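Local coordinates for protein 16S rRNA methyltransferase (Streptomyces sp. DSM 40477, PDB 3MQ2) that methylates the N1 position of adenine 1408 in 16S rRNA, using S-adenosyl-L-methionine, and so confers resistance to aminoglycosides such as kanamycin, neomycin and apramycin, at residues F20-R24 / L96-G100; P42-R47 / L80-Y85; C130-F136 / T213-S217; L178-L184 / F207-T213. One frame throughout, in Å; residues are numbered along the deposited sequence. Where two conformers were deposited one is given.

Contact 1 of 4, residues F20-R24 / L96-G100; sequences FEQLR and LSGVG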
loop_
_atom_site.group_PDB
_atom_site.type_symbol
_atom_site.label_atom_id
_atom_site.label_comp_id
_atom_site.label_asym_id
_atom_site.label_seq_id
_atom_site.Cartn_x
_atom_site.Cartn_y
_atom_site.Cartn_z
ATOM N N PHE A 20 12.732 -9.654 -12.867
ATOM C CA PHE A 20 11.560 -8.821 -12.641
ATOM C C PHE A 20 11.193 -8.060 -13.903
ATOM O O PHE A 20 10.024 -7.966 -14.260
ATOM C CB PHE A 20 11.768 -7.826 -11.501
ATOM C CG PHE A 20 10.583 -6.936 -11.280
ATOM C CD1 PHE A 20 9.477 -7.404 -10.594
ATOM C CD2 PHE A 20 10.555 -5.651 -11.791
ATOM C CE1 PHE A 20 8.367 -6.600 -10.400
ATOM C CE2 PHE A 20 9.441 -4.833 -11.600
ATOM C CZ PHE A 20 8.350 -5.314 -10.906
ATOM N N GLU A 21 12.200 -7.509 -14.576
ATOM C CA GLU A 21 11.956 -6.724 -15.783
ATOM C C GLU A 21 11.281 -7.544 -16.871
ATOM O O GLU A 21 10.365 -7.068 -17.546
ATOM C CB GLU A 21 13.254 -6.112 -16.302
ATOM C CG GLU A 21 13.605 -4.832 -15.596
ATOM C CD GLU A 21 12.406 -3.910 -15.484
ATOM O OE1 GLU A 21 11.728 -3.686 -16.509
ATOM O OE2 GLU A 21 12.134 -3.429 -14.367
ATOM N N GLN A 22 11.734 -8.781 -17.041
ATOM C CA GLN A 22 11.128 -9.668 -18.021
ATOM C C GLN A 22 9.667 -9.934 -17.675
ATOM O O GLN A 22 8.810 -9.960 -18.558
ATOM C CB GLN A 22 11.914 -10.975 -18.130
ATOM C CG GLN A 22 13.334 -10.785 -18.647
ATOM C CD GLN A 22 14.091 -12.096 -18.795
ATOM O OE1 GLN A 22 14.883 -12.268 -19.723
ATOM N NE2 GLN A 22 13.854 -13.027 -17.874
ATOM N N LEU A 23 9.386 -10.121 -16.388
ATOM C CA LEU A 23 8.017 -10.337 -15.937
ATOM C C LEU A 23 7.161 -9.108 -16.216
ATOM O O LEU A 23 6.125 -9.198 -16.873
ATOM C CB LEU A 23 7.978 -10.668 -14.442
ATOM C CG LEU A 23 6.585 -10.793 -13.818
ATOM C CD1 LEU A 23 5.770 -11.869 -14.519
ATOM C CD2 LEU A 23 6.670 -11.079 -12.328
ATOM N N ARG A 24 7.612 -7.957 -15.723
ATOM C CA ARG A 24 6.850 -6.721 -15.843
ATOM C C ARG A 24 6.566 -6.380 -17.297
ATOM O O ARG A 24 5.527 -5.806 -17.609
ATOM C CB ARG A 24 7.627 -5.551 -15.249
ATOM C CG ARG A 24 8.349 -4.785 -16.337
ATOM C CD ARG A 24 9.044 -3.575 -15.823
ATOM N NE ARG A 24 8.115 -2.593 -15.302
ATOM C CZ ARG A 24 8.458 -1.708 -14.381
ATOM N NH1 ARG A 24 9.702 -1.716 -13.913
ATOM N NH2 ARG A 24 7.574 -0.825 -13.942
ATOM N N LEU A 96 12.426 -1.529 -7.375
ATOM C CA LEU A 96 11.337 -1.377 -8.329
ATOM C C LEU A 96 11.469 -0.039 -9.043
ATOM O O LEU A 96 11.953 0.935 -8.476
ATOM C CB LEU A 96 9.990 -1.446 -7.598
ATOM C CG LEU A 96 9.628 -2.774 -6.925
ATOM C CD1 LEU A 96 8.558 -2.587 -5.859
ATOM C CD2 LEU A 96 9.172 -3.778 -7.963
ATOM N N SER A 97 11.025 0.019 -10.290
ATOM C CA SER A 97 11.035 1.286 -10.994
ATOM C C SER A 97 9.781 1.398 -11.842
ATOM O O SER A 97 9.239 0.390 -12.288
ATOM C CB SER A 97 12.266 1.380 -11.891
ATOM O OG SER A 97 12.307 0.267 -12.764
ATOM N N GLY A 98 9.318 2.624 -12.037
ATOM C CA GLY A 98 8.193 2.897 -12.915
ATOM C C GLY A 98 6.833 2.363 -12.485
ATOM O O GLY A 98 5.958 2.142 -13.323
ATOM N N VAL A 99 6.641 2.152 -11.189
ATOM C CA VAL A 99 5.322 1.765 -10.679
ATOM C C VAL A 99 4.291 2.820 -11.106
ATOM O O VAL A 99 4.587 4.010 -11.086
ATOM C CB VAL A 99 5.342 1.626 -9.144
ATOM C CG1 VAL A 99 3.923 1.468 -8.597
ATOM C CG2 VAL A 99 6.236 0.446 -8.720
ATOM N N GLY A 100 3.089 2.381 -11.492
ATOM C CA GLY A 100 2.060 3.289 -11.987
ATOM C C GLY A 100 0.941 3.610 -11.015
ATOM O O GLY A 100 0.176 4.560 -11.219
#
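Arg24, in the last turn of helix 17-24, contributes the largest share of this small contact, which buries 198 Å² in all. Its side chain reaches across to the backbone of 96-100 and places the edge of its guanidinium against the carbonyl of Ser97: NH1 and NH2 of Arg24 donate to Ser97 O at 2.7 and 2.6 Å, a forked pair on one acceptor. Glu21, one helical turn back, holds the same guanidinium from the helix side through a salt bridge, Arg24 NH1 to Glu21 OE2 at 3.0 Å, so the charge is balanced where it meets the loop. Gly98 follows Ser97 with a positive phi (67°), a conformation that suits glycine. The apolar half lies beside the polar one. Phe20 points at the loop and its CZ meets Leu96 CD2 at 3.4 Å, an oblique approach. Met4 touches both Phe20 and Leu96, while Leu53 and Val55 of strand 52-58 pack on Phe20 and Leu32 of strand 29-34 on Leu96, closing the apolar patch. With Leu96 about 11 Å from the bound S-adenosyl-L-homocysteine (nearest side-chain approach), the contact lies away from the cofactor; it ties an N-terminal helix to the loop entering strand 99-105, the fourth strand of a Rossmann-like methyltransferase sheet.

Contact 2 of 4, residues P42-R47 / L80-Y85; sequences PYKVAR and LPNLLY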
loop_
_atom_site.group_PDB
_atom_site.type_symbol
_atom_site.label_atom_id
_atom_site.label_comp_id
_atom_site.label_asym_id
_atom_site.label_seq_id
_atom_site.Cartn_x
_atom_site.Cartn_y
_atom_site.Cartn_z
ATOM N N PRO A 42 -4.134 -7.009 -2.490
ATOM C CA PRO A 42 -3.515 -7.132 -3.816
ATOM C C PRO A 42 -3.983 -8.378 -4.567
ATOM O O PRO A 42 -3.962 -8.402 -5.795
ATOM C CB PRO A 42 -2.012 -7.216 -3.502
ATOM C CG PRO A 42 -1.934 -7.627 -2.053
ATOM C CD PRO A 42 -3.141 -6.978 -1.403
ATOM N N TYR A 43 -4.409 -9.401 -3.837
ATOM C CA TYR A 43 -4.952 -10.586 -4.484
ATOM C C TYR A 43 -6.212 -10.182 -5.247
ATOM O O TYR A 43 -6.386 -10.545 -6.414
ATOM C CB TYR A 43 -5.262 -11.675 -3.458
ATOM C CG TYR A 43 -5.699 -12.973 -4.092
ATOM C CD1 TYR A 43 -4.776 -13.966 -4.399
ATOM C CD2 TYR A 43 -7.036 -13.203 -4.393
ATOM C CE1 TYR A 43 -5.169 -15.158 -4.984
ATOM C CE2 TYR A 43 -7.437 -14.392 -4.987
ATOM C CZ TYR A 43 -6.500 -15.365 -5.276
ATOM O OH TYR A 43 -6.896 -16.552 -5.863
ATOM N N LYS A 44 -7.079 -9.414 -4.594
ATOM C CA LYS A 44 -8.248 -8.869 -5.286
ATOM C C LYS A 44 -7.857 -8.000 -6.472
ATOM O O LYS A 44 -8.398 -8.155 -7.564
ATOM C CB LYS A 44 -9.154 -8.072 -4.340
ATOM C CG LYS A 44 -10.209 -7.247 -5.097
ATOM C CD LYS A 44 -11.283 -6.700 -4.174
ATOM C CE LYS A 44 -12.423 -6.044 -4.953
ATOM N NZ LYS A 44 -13.557 -5.632 -4.061
ATOM N N VAL A 45 -6.909 -7.086 -6.270
ATOM C CA VAL A 45 -6.492 -6.216 -7.359
ATOM C C VAL A 45 -5.992 -7.020 -8.560
ATOM O O VAL A 45 -6.392 -6.757 -9.698
ATOM C CB VAL A 45 -5.444 -5.178 -6.902
ATOM C CG1 VAL A 45 -4.960 -4.325 -8.080
ATOM C CG2 VAL A 45 -6.033 -4.292 -5.814
ATOM N N ALA A 46 -5.139 -8.014 -8.309
ATOM C CA ALA A 46 -4.612 -8.830 -9.400
ATOM C C ALA A 46 -5.729 -9.611 -10.095
ATOM O O ALA A 46 -5.762 -9.700 -11.322
ATOM C CB ALA A 46 -3.506 -9.772 -8.897
ATOM N N ARG A 47 -6.647 -10.163 -9.306
ATOM C CA ARG A 47 -7.758 -10.931 -9.851
ATOM C C ARG A 47 -8.577 -10.062 -10.801
ATOM O O ARG A 47 -8.977 -10.500 -11.890
ATOM C CB ARG A 47 -8.650 -11.423 -8.715
ATOM C CG ARG A 47 -9.960 -12.031 -9.176
ATOM C CD ARG A 47 -9.742 -13.417 -9.735
ATOM N NE ARG A 47 -9.342 -14.360 -8.695
ATOM C CZ ARG A 47 -8.959 -15.609 -8.934
ATOM N NH1 ARG A 47 -8.920 -16.067 -10.179
ATOM N NH2 ARG A 47 -8.615 -16.401 -7.930
ATOM N N LEU A 80 -2.551 -16.924 -9.442
ATOM C CA LEU A 80 -2.564 -15.732 -10.285
ATOM C C LEU A 80 -1.153 -15.442 -10.769
ATOM O O LEU A 80 -0.233 -15.332 -9.957
ATOM C CB LEU A 80 -3.056 -14.518 -9.493
ATOM C CG LEU A 80 -4.510 -14.527 -9.023
ATOM C CD1 LEU A 80 -4.780 -13.336 -8.118
ATOM C CD2 LEU A 80 -5.446 -14.514 -10.216
ATOM N N PRO A 81 -0.974 -15.310 -12.091
ATOM C CA PRO A 81 0.354 -15.083 -12.667
ATOM C C PRO A 81 0.840 -13.653 -12.478
ATOM O O PRO A 81 2.041 -13.407 -12.566
ATOM C CB PRO A 81 0.118 -15.322 -14.160
ATOM C CG PRO A 81 -1.296 -14.876 -14.365
ATOM C CD PRO A 81 -2.024 -15.340 -13.127
ATOM N N ASN A 82 -0.086 -12.735 -12.228
ATOM C CA ASN A 82 0.225 -11.304 -12.210
ATOM C C ASN A 82 0.308 -10.737 -10.800
ATOM O O ASN A 82 -0.047 -9.589 -10.563
ATOM C CB ASN A 82 -0.817 -10.520 -13.010
ATOM C CG ASN A 82 -2.223 -10.645 -12.430
ATOM O OD1 ASN A 82 -2.589 -11.682 -11.868
ATOM N ND2 ASN A 82 -3.016 -9.586 -12.563
ATOM N N LEU A 83 0.778 -11.556 -9.872
ATOM C CA LEU A 83 0.823 -11.181 -8.464
ATOM C C LEU A 83 2.130 -11.669 -7.851
ATOM O O LEU A 83 2.485 -12.844 -7.957
ATOM C CB LEU A 83 -0.372 -11.796 -7.735
ATOM C CG LEU A 83 -0.508 -11.540 -6.232
ATOM C CD1 LEU A 83 -0.466 -10.039 -5.912
ATOM C CD2 LEU A 83 -1.820 -12.163 -5.745
ATOM N N LEU A 84 2.841 -10.755 -7.209
ATOM C CA LEU A 84 4.137 -11.049 -6.642
ATOM C C LEU A 84 4.198 -10.468 -5.235
ATOM O O LEU A 84 4.007 -9.269 -5.048
ATOM C CB LEU A 84 5.220 -10.421 -7.526
ATOM C CG LEU A 84 6.648 -10.400 -7.010
ATOM C CD1 LEU A 84 7.183 -11.815 -6.911
ATOM C CD2 LEU A 84 7.514 -9.569 -7.957
ATOM N N TYR A 85 4.442 -11.328 -4.249
ATOM C CA TYR A 85 4.622 -10.897 -2.867
ATOM C C TYR A 85 6.111 -10.825 -2.534
ATOM O O TYR A 85 6.864 -11.766 -2.806
ATOM C CB TYR A 85 3.927 -11.872 -1.910
ATOM C CG TYR A 85 2.425 -11.800 -2.002
ATOM C CD1 TYR A 85 1.727 -10.788 -1.370
ATOM C CD2 TYR A 85 1.708 -12.736 -2.745
ATOM C CE1 TYR A 85 0.348 -10.715 -1.456
ATOM C CE2 TYR A 85 0.334 -12.666 -2.849
ATOM C CZ TYR A 85 -0.337 -11.651 -2.202
ATOM O OH TYR A 85 -1.703 -11.577 -2.295
#
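Helix 42-47 and strand 83-85 run nearly antiparallel, their short axes 159° apart in direction and 9.1 Å apart at closest approach. The backbones come nearest at Ala46 and Leu83, with CA atoms 6.0 Å apart, a closeness that the small alanine side chain permits. Ala46 CB points into the interface, 3.9 Å from both Leu83 CB and Leu80 CD1. Leu80, which loses more surface here than any other residue of the two segments, lies just before the strand and sets its CD1 over the face of the Tyr43 ring, 3.8 Å from the centroid and 16° off the normal, a CH-pi contact. Its CD2 lies over a face of the Arg47 guanidinium, 3.8 Å from NH1. Further along, Pro42 CB packs on Leu83 CD1 at 4.0 Å and Pro42 CG on Tyr85 CE1 at 3.9 Å. The tyrosine hydroxyls bond elsewhere, Tyr43 OH to Gly78 O and Tyr85 OH to Gly39 O. One direct hydrogen bond crosses between the segments: Asn82 ND2 donates to Ala46 O at 3.0 Å (175°), and ND2 also bonds Arg52 O. Val54 of strand 52-58 packs against Pro42 and Ala46. Helix 40-48 is the crossover helix of the Rossmann-like beta-alpha-beta unit joining parallel strands 29-34 and 52-58, and it also covers strand 83-87, the outermost of the seven, whose Tyr85 backbone bonds Val7 of the small N-terminal sheet.

Contact 3 of 4, residues C130-F136 / T213-S217; sequences CRPGASF and TGTIS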
loop_
_atom_site.group_PDB
_atom_site.type_symbol
_atom_site.label_atom_id
_atom_site.label_comp_id
_atom_site.label_asym_id
_atom_site.label_seq_id
_atom_site.Cartn_x
_atom_site.Cartn_y
_atom_site.Cartn_z
ATOM N N CYS A 130 8.148 4.927 -8.254
ATOM C CA CYS A 130 7.020 5.252 -9.123
ATOM C C CYS A 130 7.467 6.116 -10.281
ATOM O O CYS A 130 8.397 6.910 -10.152
ATOM C CB CYS A 130 5.958 6.038 -8.358
ATOM S SG CYS A 130 5.147 5.119 -7.051
ATOM N N ARG A 131 6.782 5.993 -11.410
ATOM C CA ARG A 131 6.994 6.965 -12.475
ATOM C C ARG A 131 6.290 8.264 -12.110
ATOM O O ARG A 131 5.282 8.262 -11.399
ATOM C CB ARG A 131 6.486 6.434 -13.822
ATOM C CG ARG A 131 4.987 6.197 -13.876
ATOM C CD ARG A 131 4.468 6.152 -15.320
ATOM N NE ARG A 131 3.020 5.944 -15.343
ATOM C CZ ARG A 131 2.452 4.745 -15.278
ATOM N NH1 ARG A 131 3.217 3.664 -15.200
ATOM N NH2 ARG A 131 1.128 4.626 -15.290
ATOM N N PRO A 132 6.813 9.389 -12.607
ATOM C CA PRO A 132 6.055 10.631 -12.480
ATOM C C PRO A 132 4.684 10.429 -13.124
ATOM O O PRO A 132 4.600 9.851 -14.213
ATOM C CB PRO A 132 6.880 11.628 -13.301
ATOM C CG PRO A 132 8.270 11.063 -13.319
ATOM C CD PRO A 132 8.080 9.568 -13.333
ATOM N N GLY A 133 3.630 10.877 -12.452
ATOM C CA GLY A 133 2.273 10.711 -12.948
ATOM C C GLY A 133 1.558 9.503 -12.366
ATOM O O GLY A 133 0.354 9.330 -12.576
ATOM N N ALA A 134 2.291 8.661 -11.635
ATOM C CA ALA A 134 1.686 7.521 -10.950
ATOM C C ALA A 134 0.585 7.995 -10.011
ATOM O O ALA A 134 0.694 9.058 -9.413
ATOM C CB ALA A 134 2.751 6.764 -10.136
ATOM N N SER A 135 -0.464 7.195 -9.863
ATOM C CA SER A 135 -1.518 7.515 -8.906
ATOM C C SER A 135 -1.186 6.905 -7.559
ATOM O O SER A 135 -0.470 5.914 -7.484
ATOM C CB SER A 135 -2.870 6.982 -9.383
ATOM O OG SER A 135 -2.874 5.567 -9.431
ATOM N N PHE A 136 -1.715 7.500 -6.498
ATOM C CA PHE A 136 -1.548 6.924 -5.159
ATOM C C PHE A 136 -2.839 6.972 -4.364
ATOM O O PHE A 136 -3.691 7.842 -4.582
ATOM C CB PHE A 136 -0.411 7.584 -4.367
ATOM C CG PHE A 136 -0.705 8.986 -3.882
ATOM C CD1 PHE A 136 -1.459 9.210 -2.733
ATOM C CD2 PHE A 136 -0.179 10.080 -4.557
ATOM C CE1 PHE A 136 -1.695 10.510 -2.283
ATOM C CE2 PHE A 136 -0.406 11.368 -4.117
ATOM C CZ PHE A 136 -1.163 11.590 -2.979
ATOM N N THR A 213 -5.781 10.743 -1.928
ATOM C CA THR A 213 -5.414 10.311 -3.271
ATOM C C THR A 213 -4.756 11.437 -4.055
ATOM O O THR A 213 -4.914 12.618 -3.742
ATOM C CB THR A 213 -6.617 9.753 -4.073
ATOM O OG1 THR A 213 -7.665 10.735 -4.135
ATOM C CG2 THR A 213 -7.171 8.483 -3.415
ATOM N N GLY A 214 -4.009 11.056 -5.076
ATOM C CA GLY A 214 -3.331 12.037 -5.893
ATOM C C GLY A 214 -2.372 11.365 -6.850
ATOM O O GLY A 214 -2.544 10.195 -7.213
ATOM N N THR A 215 -1.357 12.121 -7.249
ATOM C CA THR A 215 -0.382 11.649 -8.220
ATOM C C THR A 215 1.020 11.956 -7.724
ATOM O O THR A 215 1.234 12.889 -6.954
ATOM C CB THR A 215 -0.588 12.308 -9.602
ATOM O OG1 THR A 215 -0.439 13.723 -9.475
ATOM C CG2 THR A 215 -1.978 12.004 -10.143
ATOM N N ILE A 216 1.975 11.152 -8.168
ATOM C CA ILE A 216 3.373 11.381 -7.846
ATOM C C ILE A 216 3.901 12.435 -8.815
ATOM O O ILE A 216 3.796 12.283 -10.031
ATOM C CB ILE A 216 4.192 10.075 -7.976
ATOM C CG1 ILE A 216 3.658 8.976 -7.036
ATOM C CG2 ILE A 216 5.680 10.337 -7.709
ATOM C CD1 ILE A 216 3.612 9.387 -5.550
ATOM N N SER A 217 4.459 13.511 -8.271
ATOM C CA SER A 217 4.866 14.651 -9.083
ATOM C C SER A 217 6.121 15.242 -8.464
ATOM O O SER A 217 6.044 16.202 -7.703
ATOM C CB SER A 217 3.742 15.688 -9.109
ATOM O OG SER A 217 4.004 16.700 -10.071
#
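Four backbone hydrogen bonds join these segments. Phe136 and Gly214 form an antiparallel hydrogen-bonded pair, with Phe136 N donating to Gly214 O at 2.9 Å and Gly214 N returning a longer bond to Phe136 O at 3.3 Å. One step on, Ser135 and Thr215 are a non-hydrogen-bonded pair, Ser135 having its backbone bonds on the Gly100 and Leu102 side; then Ile216 N reaches Ala134 O at 2.8 Å. Gly133 N completes the ladder by donating to Ile216 O, also at 2.8 Å. Gly133 lies in a type II turn closed by Ala134 N to Arg131 O at 3.0 Å; its backbone angles would jam a CB against the preceding carbonyl. Glycine matters at 214 too, because its bare CA lies over the Phe136 ring, 3.9 Å from the centroid, where a side chain would clash. Ile216 CG1 packs against Cys130 CB (4.0 Å) and Ala134 CB (3.9 Å), just before and at the end of the turn. Arg131 is salt-bridged to Asp29. Thr213's backbone bonds Ala179 and Asp180. Strand 134-141 lies between 99-105, parallel to it, and 209-216, antiparallel; beyond 209-216 comes 176-184, whose Trp176 and Leu178 touch Phe136.

Contact 4 of 4, residues L178-L184 / F207-T213; sequences LADCRYL and FDVLALT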
loop_
_atom_site.group_PDB
_atom_site.type_symbol
_atom_site.label_atom_id
_atom_site.label_comp_id
_atom_site.label_asym_id
_atom_site.label_seq_id
_atom_site.Cartn_x
_atom_site.Cartn_y
_atom_site.Cartn_z
ATOM N N LEU A 178 -1.170 15.911 -3.540
ATOM C CA LEU A 178 -2.375 15.469 -2.844
ATOM C C LEU A 178 -3.589 16.160 -3.443
ATOM O O LEU A 178 -3.801 17.352 -3.221
ATOM C CB LEU A 178 -2.278 15.760 -1.342
ATOM C CG LEU A 178 -3.451 15.270 -0.487
ATOM C CD1 LEU A 178 -3.720 13.782 -0.700
ATOM C CD2 LEU A 178 -3.191 15.562 0.986
ATOM N N ALA A 179 -4.377 15.405 -4.206
ATOM C CA ALA A 179 -5.467 15.979 -4.991
ATOM C C ALA A 179 -6.803 15.888 -4.277
ATOM O O ALA A 179 -7.677 16.731 -4.467
ATOM C CB ALA A 179 -5.555 15.285 -6.333
ATOM N N ASP A 180 -6.974 14.847 -3.471
ATOM C CA ASP A 180 -8.253 14.632 -2.825
ATOM C C ASP A 180 -8.103 14.001 -1.452
ATOM O O ASP A 180 -7.233 13.157 -1.232
ATOM C CB ASP A 180 -9.145 13.754 -3.692
ATOM C CG ASP A 180 -10.553 13.657 -3.151
ATOM O OD1 ASP A 180 -11.332 14.620 -3.336
ATOM O OD2 ASP A 180 -10.880 12.622 -2.536
ATOM N N CYS A 181 -8.946 14.438 -0.527
ATOM C CA CYS A 181 -9.010 13.853 0.806
ATOM C C CYS A 181 -10.473 13.655 1.167
ATOM O O CYS A 181 -11.253 14.610 1.169
ATOM C CB CYS A 181 -8.350 14.773 1.835
ATOM S SG CYS A 181 -6.668 15.301 1.411
ATOM N N ARG A 182 -10.864 12.420 1.452
ATOM C CA ARG A 182 -12.253 12.174 1.832
ATOM C C ARG A 182 -12.414 10.961 2.740
ATOM O O ARG A 182 -11.623 10.029 2.694
ATOM C CB ARG A 182 -13.116 12.005 0.581
ATOM C CG ARG A 182 -12.718 10.826 -0.291
ATOM C CD ARG A 182 -13.619 10.721 -1.520
ATOM N NE ARG A 182 -13.487 11.883 -2.389
ATOM C CZ ARG A 182 -14.508 12.609 -2.839
ATOM N NH1 ARG A 182 -15.754 12.295 -2.507
ATOM N NH2 ARG A 182 -14.283 13.650 -3.627
ATOM N N TYR A 183 -13.456 10.986 3.561
ATOM C CA TYR A 183 -13.783 9.843 4.386
ATOM C C TYR A 183 -14.332 8.728 3.503
ATOM O O TYR A 183 -15.037 8.987 2.513
ATOM C CB TYR A 183 -14.843 10.220 5.413
ATOM C CG TYR A 183 -14.383 11.125 6.529
ATOM C CD1 TYR A 183 -13.322 10.772 7.356
ATOM C CD2 TYR A 183 -15.043 12.322 6.780
ATOM C CE1 TYR A 183 -12.920 11.600 8.393
ATOM C CE2 TYR A 183 -14.653 13.151 7.816
ATOM C CZ TYR A 183 -13.596 12.786 8.623
ATOM O OH TYR A 183 -13.210 13.611 9.651
ATOM N N LEU A 184 -13.995 7.490 3.852
ATOM C CA LEU A 184 -14.562 6.322 3.194
ATOM C C LEU A 184 -15.606 5.700 4.103
ATOM O O LEU A 184 -15.361 5.516 5.300
ATOM C CB LEU A 184 -13.479 5.276 2.909
ATOM C CG LEU A 184 -12.401 5.616 1.886
ATOM C CD1 LEU A 184 -11.626 4.344 1.604
ATOM C CD2 LEU A 184 -13.013 6.181 0.613
ATOM N N PHE A 207 -17.036 7.216 10.593
ATOM C CA PHE A 207 -16.050 6.785 9.614
ATOM C C PHE A 207 -14.818 6.300 10.342
ATOM O O PHE A 207 -14.469 6.824 11.399
ATOM C CB PHE A 207 -15.625 7.939 8.717
ATOM C CG PHE A 207 -16.716 8.466 7.844
ATOM C CD1 PHE A 207 -17.217 7.706 6.802
ATOM C CD2 PHE A 207 -17.208 9.745 8.043
ATOM C CE1 PHE A 207 -18.228 8.211 5.981
ATOM C CE2 PHE A 207 -18.209 10.259 7.225
ATOM C CZ PHE A 207 -18.710 9.484 6.189
ATOM N N ASP A 208 -14.147 5.319 9.753
ATOM C CA ASP A 208 -12.925 4.778 10.324
ATOM C C ASP A 208 -11.705 5.122 9.495
ATOM O O ASP A 208 -10.588 4.974 9.970
ATOM C CB ASP A 208 -13.015 3.261 10.391
ATOM C CG ASP A 208 -14.170 2.798 11.229
ATOM O OD1 ASP A 208 -14.323 3.343 12.335
ATOM O OD2 ASP A 208 -14.909 1.900 10.784
ATOM N N VAL A 209 -11.922 5.553 8.253
ATOM C CA VAL A 209 -10.819 5.695 7.306
ATOM C C VAL A 209 -10.912 7.008 6.545
ATOM O O VAL A 209 -12.002 7.432 6.149
ATOM C CB VAL A 209 -10.822 4.528 6.305
ATOM C CG1 VAL A 209 -9.817 4.762 5.172
ATOM C CG2 VAL A 209 -10.536 3.210 7.017
ATOM N N LEU A 210 -9.768 7.652 6.353
ATOM C CA LEU A 210 -9.663 8.848 5.528
ATOM C C LEU A 210 -8.787 8.494 4.329
ATOM O O LEU A 210 -7.648 8.066 4.500
ATOM C CB LEU A 210 -8.987 9.973 6.316
ATOM C CG LEU A 210 -8.830 11.335 5.645
ATOM C CD1 LEU A 210 -10.208 11.906 5.339
ATOM C CD2 LEU A 210 -8.040 12.280 6.535
ATOM N N ALA A 211 -9.320 8.671 3.120
ATOM C CA ALA A 211 -8.583 8.363 1.891
ATOM C C ALA A 211 -7.889 9.591 1.317
ATOM O O ALA A 211 -8.527 10.600 1.036
ATOM C CB ALA A 211 -9.520 7.762 0.842
ATOM N N LEU A 212 -6.578 9.481 1.138
ATOM C CA LEU A 212 -5.779 10.520 0.501
ATOM C C LEU A 212 -5.402 10.016 -0.878
ATOM O O LEU A 212 -4.766 8.975 -0.998
ATOM C CB LEU A 212 -4.495 10.764 1.306
ATOM C CG LEU A 212 -4.612 11.063 2.806
ATOM C CD1 LEU A 212 -3.231 11.155 3.441
ATOM C CD2 LEU A 212 -5.386 12.335 3.055
ATOM N N THR A 213 -5.781 10.743 -1.928
ATOM C CA THR A 213 -5.414 10.311 -3.271
ATOM C C THR A 213 -4.756 11.437 -4.055
ATOM O O THR A 213 -4.914 12.618 -3.742
ATOM C CB THR A 213 -6.617 9.753 -4.073
ATOM O OG1 THR A 213 -7.665 10.735 -4.135
ATOM C CG2 THR A 213 -7.171 8.483 -3.415
HETATM O O HOH W 1 -9.367 10.573 -1.809
HETATM O O HOH W 2 -14.948 3.949 7.542
#
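This is an antiparallel strand pair at one margin of the seven-stranded sheet, where edge strand 176-184 lies along 209-216. Arg182 and Ala211 exchange bonds in both directions (Arg182 N to Ala211 O 3.0 Å, Ala211 N to Arg182 O 2.7 Å), and Thr213 N reaches Asp180 O at 2.9 Å. Thr213 O receives both Ala179 N (2.9 Å) and Asp180 N (3.0 Å), a classic beta bulge. On the face of Cys181 and Tyr183, Cys181 SG meets Leu212 CD2 at 3.6 Å beneath helix 160-173, and Tyr183 CB lies over the Phe207 ring, 3.5 Å from its centroid. The opposite face has Leu184 CG on Ala211 CB (3.7 Å) and, nearer the bulge, water 1 linking Asp180 OD2, Ala211 O and Thr213 OG1, while Arg182 NE bridges to Asp180 OD2 at 2.7 Å. Val209 touches Met106 of the cofactor-binding region. With 134-141 the pair gives the 5-7-6 end of the sheet, in which 209-216 is the single reversed strand, as in class I methyltransferases.

Overall arrangement
All four contacts reach the same seven-stranded sheet. Contact 2 is the most buried, a helix packed on outermost strand 83-87; the other three are partly buried. Contacts 3 and 4 share Thr213 and strand 209-216, using its two edges, and rest on backbone ladders, whereas contacts 1 and 2 depend on side chains, one through a charged arginine on a carbonyl beside an apolar pair, the other through mainly apolar packing with one amide hydrogen bond. Contact 2 is nested inside the loop closed by contact 1, and Phe20 touches Leu84. Contacts 1 and 3 meet through probable backbone bonds, Val99 to Arg131 and Gly100 to Ser135, while contacts 1 and 4 lie on opposite sides of the chain's centre, centres about 28 Å apart.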